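Local coordinates for protein succinate dehydrogenase subunit A (Mycolicibacterium smegmatis MC2 51, PDB 6LUM) that probably oxidises succinate to fumarate at a bound FAD, as the flavoprotein subunit of a membrane-anchored, trimeric succinate dehydrogenase of the electron transfer chain, at residues D[194-198]-D[418-424]; D[232-238]-D[551-555]. All blocks are in the same frame, centred on the assembly; numbering follows the deposited sequence.

Interaction 1 of 2, residues D[194-198]-D[418-424]; sequences FHAKA and YAQNHNF
One hydrogen bond crosses this contact: K197 NZ donates to A419 O over 3.2 Å. The K197 side chain is extended beyond chi1 (m, -60°; chi2 to chi4 t), so it reaches the last turn of the helix ending at N421. The backbones approach most closely at K197 and A419, CA to CA 5.3 Å. H422 N closes that turn on Y418 O at 3.0 Å; H422 then leaves helical angles (phi/psi -97/-170) and an extended run leads to F424. K197, kinked at phi/psi -93/-47, lies at the passage from strand 191-195 of the mixed sheet to strand 198-201 of the parallel sheet in the Rossmann-type FAD-binding domain, so the end of helix 399-421 packs where the two sheets meet. Most of the van der Waals contact is made by the lysine's own methylenes: K197 CG lies over one face of the F424 ring, K197 CE is 3.4 Å from F424 CE1, and K197 CB is 4.1 Å from A419 CB. H195 O adds an approach to the ring edge, 3.5 Å from F424 CE2, and A198 CB touches Y418 CD1 at 4.4 Å.

Interaction 2 of 2, residues D[232-238]-D[551-555]; sequences LPLEDME and HTMAY
A very short His-carboxylate hydrogen bond marks one end of this strand pairing: H551 ND1 donates to D236 OD2 over 2.4 Å, with an N-H...O angle of 148°. D236 has positive phi (60/50), which turns the chain out of the strand, while H551 (chi1 m, -64°) presents its ring edge to the carboxylate. E235 OE2 lies over a face of the same ring, 3.1 Å from H551 CG.

Segments 232-238 and 551-555 pair antiparallel. L234 and A554 form the hydrogen-bonded pair (CA-CA 5.2 Å), with L234 N to A554 O at 3.0 Å and A554 N to L234 O at 2.9 Å; E235 and M553 form the non-hydrogen-bonded pair (CA-CA 4.5 Å). D236 N to T552 O, 2.8 Å, extends the bonding into the turn. CA-H...O contacts accompany it, including P233 CA to A554 O at 3.1 Å. At the other end P233 CB sits over the Y555 ring, 3.8 Å from its centroid and 26° off the normal, a CH-pi contact; P233 CG meets M553 CE at 3.5 Å.

E235 and M553 point to one face of the sheet, L234 and A554 to the other. Outside the pair, E235 OE1 forms a salt bridge with K570 and E238 OE2 one with R528. This short antiparallel beta pairing ties the FAD-binding family region to the C-terminal flavoprotein region in the chain interior, the L234 side chain about 13 Å from the bound FAD. Strand 550-556 is the middle of a three-stranded antiparallel sheet, between 234-235 and 565-571; L234 packs on helix 223-229, and strand 360-361 lies against P233, E235 and M553.

Along the chain, 194-198 comes first, then 232-238, 418-424 and finally 551-555, so the two contacts cross rather than nest. Interaction 1 closes a loop of 219 residues when the end of helix 399-421 returns to the passage between two sheets of the FAD-binding domain. Interaction 2, opened inside that loop, closes 312 residues later, pairing a strand of the FAD-binding family region with one of the C-terminal flavoprotein region. The centres of interactions 1 and 2 are 27 Å apart and the nearest atoms of the two about 12 Å, so they do not touch. Interaction 1 is peripheral and partly exposed, its centre 26 Å from that of the chain; interaction 2 is fully buried, 13 Å from it.

Interaction 1 of 2, residues D[194-198]-D[418-424]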
ATOM      1  N   PHE D 194      -9.123 -19.624  27.306  1.00 11.68           N
ATOM      2  CA  PHE D 194      -7.979 -19.046  26.620  1.00 11.68           C
ATOM      3  C   PHE D 194      -6.738 -19.656  27.233  1.00 11.68           C
ATOM      4  O   PHE D 194      -6.389 -19.331  28.366  1.00 11.68           O
ATOM      5  CB  PHE D 194      -7.949 -17.529  26.772  1.00 11.68           C
ATOM      6  CG  PHE D 194      -9.112 -16.831  26.154  1.00 11.68           C
ATOM      7  CD1 PHE D 194     -10.324 -16.778  26.794  1.00 11.68           C
ATOM      8  CD2 PHE D 194      -8.983 -16.216  24.940  1.00 11.68           C
ATOM      9  CE1 PHE D 194     -11.378 -16.145  26.223  1.00 11.68           C
ATOM     10  CE2 PHE D 194     -10.034 -15.584  24.378  1.00 11.68           C
ATOM     11  CZ  PHE D 194     -11.232 -15.549  25.017  1.00 11.68           C
ATOM     12  N   HIS D 195      -6.078 -20.549  26.509  1.00 21.54           N
ATOM     13  CA  HIS D 195      -4.843 -21.133  26.997  1.00 21.54           C
ATOM     14  C   HIS D 195      -3.684 -20.260  26.557  1.00 21.54           C
ATOM     15  O   HIS D 195      -3.540 -19.962  25.370  1.00 21.54           O
ATOM     16  CB  HIS D 195      -4.683 -22.568  26.506  1.00 21.54           C
ATOM     17  CG  HIS D 195      -5.306 -23.572  27.422  1.00 21.54           C
ATOM     18  ND1 HIS D 195      -4.748 -23.917  28.634  1.00 21.54           N
ATOM     19  CD2 HIS D 195      -6.461 -24.272  27.328  1.00 21.54           C
ATOM     20  CE1 HIS D 195      -5.525 -24.793  29.243  1.00 21.54           C
ATOM     21  NE2 HIS D 195      -6.569 -25.030  28.469  1.00 21.54           N
ATOM     22  N   ALA D 196      -2.879 -19.827  27.516  1.00 18.48           N
ATOM     23  CA  ALA D 196      -1.859 -18.837  27.249  1.00 18.48           C
ATOM     24  C   ALA D 196      -0.552 -19.255  27.889  1.00 18.48           C
ATOM     25  O   ALA D 196      -0.489 -20.209  28.661  1.00 18.48           O
ATOM     26  CB  ALA D 196      -2.280 -17.467  27.763  1.00 18.48           C
ATOM     27  N   LYS D 197       0.505 -18.530  27.551  1.00 23.73           N
ATOM     28  CA  LYS D 197       1.761 -18.693  28.261  1.00 23.73           C
ATOM     29  C   LYS D 197       1.878 -17.709  29.411  1.00 23.73           C
ATOM     30  O   LYS D 197       2.225 -18.104  30.525  1.00 23.73           O
ATOM     31  CB  LYS D 197       2.943 -18.527  27.308  1.00 23.73           C
ATOM     32  CG  LYS D 197       2.964 -19.523  26.181  1.00 23.73           C
ATOM     33  CD  LYS D 197       4.043 -19.179  25.200  1.00 23.73           C
ATOM     34  CE  LYS D 197       3.756 -19.775  23.852  1.00 23.73           C
ATOM     35  NZ  LYS D 197       4.783 -19.405  22.856  1.00 23.73           N
ATOM     36  N   ALA D 198       1.584 -16.437  29.166  1.00 16.58           N
ATOM     37  CA  ALA D 198       1.580 -15.417  30.198  1.00 16.58           C
ATOM     38  C   ALA D 198       0.179 -14.844  30.329  1.00 16.58           C
ATOM     39  O   ALA D 198      -0.611 -14.881  29.386  1.00 16.58           O
ATOM     40  CB  ALA D 198       2.573 -14.305  29.887  1.00 16.58           C
ATOM     41  N   TYR D 418       8.468 -13.405  28.458  1.00 24.49           N
ATOM     42  CA  TYR D 418       8.209 -14.745  28.972  1.00 24.49           C
ATOM     43  C   TYR D 418       7.550 -15.626  27.922  1.00 24.49           C
ATOM     44  O   TYR D 418       7.928 -16.792  27.751  1.00 24.49           O
ATOM     45  CB  TYR D 418       7.337 -14.671  30.219  1.00 24.49           C
ATOM     46  CG  TYR D 418       7.108 -15.999  30.890  1.00 24.49           C
ATOM     47  CD1 TYR D 418       6.124 -16.859  30.450  1.00 24.49           C
ATOM     48  CD2 TYR D 418       7.868 -16.383  31.973  1.00 24.49           C
ATOM     49  CE1 TYR D 418       5.911 -18.061  31.060  1.00 24.49           C
ATOM     50  CE2 TYR D 418       7.664 -17.587  32.587  1.00 24.49           C
ATOM     51  CZ  TYR D 418       6.683 -18.421  32.126  1.00 24.49           C
ATOM     52  OH  TYR D 418       6.474 -19.629  32.737  1.00 24.49           O
ATOM     53  N   ALA D 419       6.557 -15.095  27.213  1.00 27.24           N
ATOM     54  CA  ALA D 419       5.848 -15.911  26.235  1.00 27.24           C
ATOM     55  C   ALA D 419       6.747 -16.283  25.068  1.00 27.24           C
ATOM     56  O   ALA D 419       6.683 -17.409  24.568  1.00 27.24           O
ATOM     57  CB  ALA D 419       4.607 -15.178  25.738  1.00 27.24           C
ATOM     58  N   GLN D 420       7.592 -15.358  24.617  1.00 33.45           N
ATOM     59  CA  GLN D 420       8.480 -15.689  23.510  1.00 33.45           C
ATOM     60  C   GLN D 420       9.623 -16.598  23.935  1.00 33.45           C
ATOM     61  O   GLN D 420      10.235 -17.238  23.077  1.00 33.45           O
ATOM     62  CB  GLN D 420       9.033 -14.419  22.870  1.00 33.45           C
ATOM     63  CG  GLN D 420      10.351 -13.963  23.440  1.00 33.45           C
ATOM     64  CD  GLN D 420      10.727 -12.571  22.977  1.00 33.45           C
ATOM     65  OE1 GLN D 420       9.899 -11.842  22.431  1.00 33.45           O
ATOM     66  NE2 GLN D 420      11.978 -12.192  23.200  1.00 33.45           N
ATOM     67  N   ASN D 421       9.921 -16.676  25.232  1.00 32.68           N
ATOM     68  CA  ASN D 421      10.977 -17.564  25.704  1.00 32.68           C
ATOM     69  C   ASN D 421      10.493 -18.982  25.975  1.00 32.68           C
ATOM     70  O   ASN D 421      11.165 -19.941  25.590  1.00 32.68           O
ATOM     71  CB  ASN D 421      11.612 -17.007  26.974  1.00 32.68           C
ATOM     72  CG  ASN D 421      12.571 -15.884  26.696  1.00 32.68           C
ATOM     73  OD1 ASN D 421      13.299 -15.439  27.581  1.00 32.68           O
ATOM     74  ND2 ASN D 421      12.576 -15.408  25.461  1.00 32.68           N
ATOM     75  N   HIS D 422       9.353 -19.148  26.638  1.00 31.69           N
ATOM     76  CA  HIS D 422       8.920 -20.467  27.070  1.00 31.69           C
ATOM     77  C   HIS D 422       7.928 -21.068  26.078  1.00 31.69           C
ATOM     78  O   HIS D 422       7.732 -20.558  24.973  1.00 31.69           O
ATOM     79  CB  HIS D 422       8.336 -20.388  28.474  1.00 31.69           C
ATOM     80  CG  HIS D 422       9.305 -19.886  29.494  1.00 31.69           C
ATOM     81  ND1 HIS D 422       9.977 -18.692  29.356  1.00 31.69           N
ATOM     82  CD2 HIS D 422       9.714 -20.413  30.669  1.00 31.69           C
ATOM     83  CE1 HIS D 422      10.757 -18.504  30.403  1.00 31.69           C
ATOM     84  NE2 HIS D 422      10.616 -19.535  31.214  1.00 31.69           N
ATOM     85  N   ASN D 423       7.305 -22.178  26.468  1.00 33.85           N
ATOM     86  CA  ASN D 423       6.386 -22.918  25.615  1.00 33.85           C
ATOM     87  C   ASN D 423       5.121 -23.256  26.388  1.00 33.85           C
ATOM     88  O   ASN D 423       5.077 -23.171  27.616  1.00 33.85           O
ATOM     89  CB  ASN D 423       7.025 -24.206  25.087  1.00 33.85           C
ATOM     90  CG  ASN D 423       7.823 -23.987  23.825  1.00 33.85           C
ATOM     91  OD1 ASN D 423       9.007 -24.309  23.764  1.00 33.85           O
ATOM     92  ND2 ASN D 423       7.175 -23.440  22.803  1.00 33.85           N
ATOM     93  N   PHE D 424       4.084 -23.644  25.650  1.00 30.43           N
ATOM     94  CA  PHE D 424       2.835 -24.059  26.273  1.00 30.43           C
ATOM     95  C   PHE D 424       3.095 -25.205  27.236  1.00 30.43           C
ATOM     96  O   PHE D 424       3.896 -26.099  26.957  1.00 30.43           O
ATOM     97  CB  PHE D 424       1.828 -24.484  25.210  1.00 30.43           C
ATOM     98  CG  PHE D 424       1.108 -23.340  24.568  1.00 30.43           C
ATOM     99  CD1 PHE D 424       1.696 -22.615  23.556  1.00 30.43           C
ATOM    100  CD2 PHE D 424      -0.158 -22.991  24.976  1.00 30.43           C
ATOM    101  CE1 PHE D 424       1.033 -21.568  22.969  1.00 30.43           C
ATOM    102  CE2 PHE D 424      -0.813 -21.947  24.389  1.00 30.43           C
ATOM    103  CZ  PHE D 424      -0.217 -21.236  23.387  1.00 30.43           C
TER

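Interaction 2 of 2, residues D[232-238]-D[551-555]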
ATOM      1  N   LEU D 232      -3.780 -17.839  46.153  1.00 17.38           N
ATOM      2  CA  LEU D 232      -2.731 -16.844  46.223  1.00 17.38           C
ATOM      3  C   LEU D 232      -3.106 -15.769  47.240  1.00 17.38           C
ATOM      4  O   LEU D 232      -4.268 -15.650  47.623  1.00 17.38           O
ATOM      5  CB  LEU D 232      -2.505 -16.241  44.842  1.00 17.38           C
ATOM      6  CG  LEU D 232      -2.355 -17.280  43.736  1.00 17.38           C
ATOM      7  CD1 LEU D 232      -2.466 -16.658  42.367  1.00 17.38           C
ATOM      8  CD2 LEU D 232      -1.033 -17.968  43.882  1.00 17.38           C
ATOM      9  N   PRO D 233      -2.142 -14.984  47.710  1.00 18.94           N
ATOM     10  CA  PRO D 233      -2.417 -14.019  48.774  1.00 18.94           C
ATOM     11  C   PRO D 233      -2.884 -12.667  48.247  1.00 18.94           C
ATOM     12  O   PRO D 233      -2.780 -12.357  47.061  1.00 18.94           O
ATOM     13  CB  PRO D 233      -1.057 -13.886  49.453  1.00 18.94           C
ATOM     14  CG  PRO D 233      -0.117 -14.050  48.364  1.00 18.94           C
ATOM     15  CD  PRO D 233      -0.701 -15.053  47.426  1.00 18.94           C
ATOM     16  N   LEU D 234      -3.400 -11.858  49.168  1.00 18.44           N
ATOM     17  CA  LEU D 234      -3.758 -10.475  48.887  1.00 18.44           C
ATOM     18  C   LEU D 234      -3.112  -9.587  49.933  1.00 18.44           C
ATOM     19  O   LEU D 234      -3.114  -9.917  51.118  1.00 18.44           O
ATOM     20  CB  LEU D 234      -5.268 -10.262  48.896  1.00 18.44           C
ATOM     21  CG  LEU D 234      -6.048 -10.633  47.642  1.00 18.44           C
ATOM     22  CD1 LEU D 234      -7.422 -10.063  47.734  1.00 18.44           C
ATOM     23  CD2 LEU D 234      -5.361 -10.124  46.421  1.00 18.44           C
ATOM     24  N   GLU D 235      -2.579  -8.454  49.500  1.00 26.64           N
ATOM     25  CA  GLU D 235      -1.682  -7.652  50.316  1.00 26.64           C
ATOM     26  C   GLU D 235      -2.299  -6.298  50.626  1.00 26.64           C
ATOM     27  O   GLU D 235      -2.758  -5.606  49.718  1.00 26.64           O
ATOM     28  CB  GLU D 235      -0.347  -7.464  49.600  1.00 26.64           C
ATOM     29  CG  GLU D 235       0.730  -6.837  50.441  1.00 26.64           C
ATOM     30  CD  GLU D 235       1.835  -6.227  49.610  1.00 26.64           C
ATOM     31  OE1 GLU D 235       2.434  -6.936  48.782  1.00 26.64           O
ATOM     32  OE2 GLU D 235       2.107  -5.026  49.785  1.00 26.64           O
ATOM     33  N   ASP D 236      -2.309  -5.931  51.906  1.00 28.52           N
ATOM     34  CA  ASP D 236      -2.625  -4.570  52.343  1.00 28.52           C
ATOM     35  C   ASP D 236      -4.025  -4.134  51.927  1.00 28.52           C
ATOM     36  O   ASP D 236      -4.217  -3.048  51.388  1.00 28.52           O
ATOM     37  CB  ASP D 236      -1.590  -3.583  51.808  1.00 28.52           C
ATOM     38  CG  ASP D 236      -0.566  -3.194  52.839  1.00 28.52           C
ATOM     39  OD1 ASP D 236      -0.776  -3.500  54.030  1.00 28.52           O
ATOM     40  OD2 ASP D 236       0.448  -2.572  52.456  1.00 28.52           O
ATOM     41  N   MET D 237      -5.017  -4.971  52.209  1.00 22.55           N
ATOM     42  CA  MET D 237      -6.365  -4.700  51.730  1.00 22.55           C
ATOM     43  C   MET D 237      -7.189  -3.838  52.671  1.00 22.55           C
ATOM     44  O   MET D 237      -8.287  -3.426  52.298  1.00 22.55           O
ATOM     45  CB  MET D 237      -7.103  -6.008  51.467  1.00 22.55           C
ATOM     46  CG  MET D 237      -6.825  -6.592  50.112  1.00 22.55           C
ATOM     47  SD  MET D 237      -7.585  -5.675  48.782  1.00 22.55           S
ATOM     48  CE  MET D 237      -9.308  -5.876  49.192  1.00 22.55           C
ATOM     49  N   GLU D 238      -6.701  -3.545  53.865  1.00 22.92           N
ATOM     50  CA  GLU D 238      -7.429  -2.684  54.778  1.00 22.92           C
ATOM     51  C   GLU D 238      -7.146  -1.211  54.554  1.00 22.92           C
ATOM     52  O   GLU D 238      -7.647  -0.380  55.312  1.00 22.92           O
ATOM     53  CB  GLU D 238      -7.097  -3.043  56.220  1.00 22.92           C
ATOM     54  CG  GLU D 238      -5.723  -2.620  56.667  1.00 22.92           C
ATOM     55  CD  GLU D 238      -4.671  -3.654  56.362  1.00 22.92           C
ATOM     56  OE1 GLU D 238      -4.908  -4.504  55.484  1.00 22.92           O
ATOM     57  OE2 GLU D 238      -3.609  -3.630  57.008  1.00 22.92           O
ATOM     58  N   HIS D 551       3.694  -5.050  55.470  1.00 29.93           N
ATOM     59  CA  HIS D 551       2.502  -5.337  54.697  1.00 29.93           C
ATOM     60  C   HIS D 551       1.803  -6.551  55.281  1.00 29.93           C
ATOM     61  O   HIS D 551       2.451  -7.505  55.716  1.00 29.93           O
ATOM     62  CB  HIS D 551       2.856  -5.602  53.240  1.00 29.93           C
ATOM     63  CG  HIS D 551       3.455  -4.430  52.533  1.00 29.93           C
ATOM     64  ND1 HIS D 551       2.798  -3.229  52.390  1.00 29.93           N
ATOM     65  CD2 HIS D 551       4.646  -4.282  51.910  1.00 29.93           C
ATOM     66  CE1 HIS D 551       3.563  -2.389  51.717  1.00 29.93           C
ATOM     67  NE2 HIS D 551       4.689  -3.004  51.413  1.00 29.93           N
ATOM     68  N   THR D 552       0.480  -6.513  55.300  1.00 29.31           N
ATOM     69  CA  THR D 552      -0.318  -7.659  55.700  1.00 29.31           C
ATOM     70  C   THR D 552      -0.654  -8.477  54.469  1.00 29.31           C
ATOM     71  O   THR D 552      -1.017  -7.922  53.433  1.00 29.31           O
ATOM     72  CB  THR D 552      -1.607  -7.207  56.384  1.00 29.31           C
ATOM     73  OG1 THR D 552      -1.292  -6.456  57.560  1.00 29.31           O
ATOM     74  CG2 THR D 552      -2.445  -8.398  56.767  1.00 29.31           C
ATOM     75  N   MET D 553      -0.530  -9.794  54.572  1.00 30.88           N
ATOM     76  CA  MET D 553      -0.867 -10.686  53.475  1.00 30.88           C
ATOM     77  C   MET D 553      -1.882 -11.701  53.964  1.00 30.88           C
ATOM     78  O   MET D 553      -1.739 -12.244  55.060  1.00 30.88           O
ATOM     79  CB  MET D 553       0.380 -11.373  52.928  1.00 30.88           C
ATOM     80  CG  MET D 553       1.411 -10.389  52.438  1.00 30.88           C
ATOM     81  SD  MET D 553       2.694 -11.131  51.440  1.00 30.88           S
ATOM     82  CE  MET D 553       1.772 -11.518  49.974  1.00 30.88           C
ATOM     83  N   ALA D 554      -2.915 -11.937  53.169  1.00 24.14           N
ATOM     84  CA  ALA D 554      -4.019 -12.793  53.560  1.00 24.14           C
ATOM     85  C   ALA D 554      -4.135 -13.947  52.583  1.00 24.14           C
ATOM     86  O   ALA D 554      -4.085 -13.739  51.364  1.00 24.14           O
ATOM     87  CB  ALA D 554      -5.324 -12.007  53.609  1.00 24.14           C
ATOM     88  N   TYR D 555      -4.281 -15.157  53.122  1.00 26.73           N
ATOM     89  CA  TYR D 555      -4.472 -16.375  52.352  1.00 26.73           C
ATOM     90  C   TYR D 555      -5.805 -17.001  52.723  1.00 26.73           C
ATOM     91  O   TYR D 555      -6.171 -17.050  53.900  1.00 26.73           O
ATOM     92  CB  TYR D 555      -3.366 -17.397  52.613  1.00 26.73           C
ATOM     93  CG  TYR D 555      -1.959 -16.909  52.401  1.00 26.73           C
ATOM     94  CD1 TYR D 555      -1.295 -16.208  53.387  1.00 26.73           C
ATOM     95  CD2 TYR D 555      -1.284 -17.181  51.227  1.00 26.73           C
ATOM     96  CE1 TYR D 555      -0.016 -15.774  53.204  1.00 26.73           C
ATOM     97  CE2 TYR D 555      -0.001 -16.751  51.037  1.00 26.73           C
ATOM     98  CZ  TYR D 555       0.629 -16.045  52.028  1.00 26.73           C
ATOM     99  OH  TYR D 555       1.917 -15.610  51.845  1.00 26.73           O
TER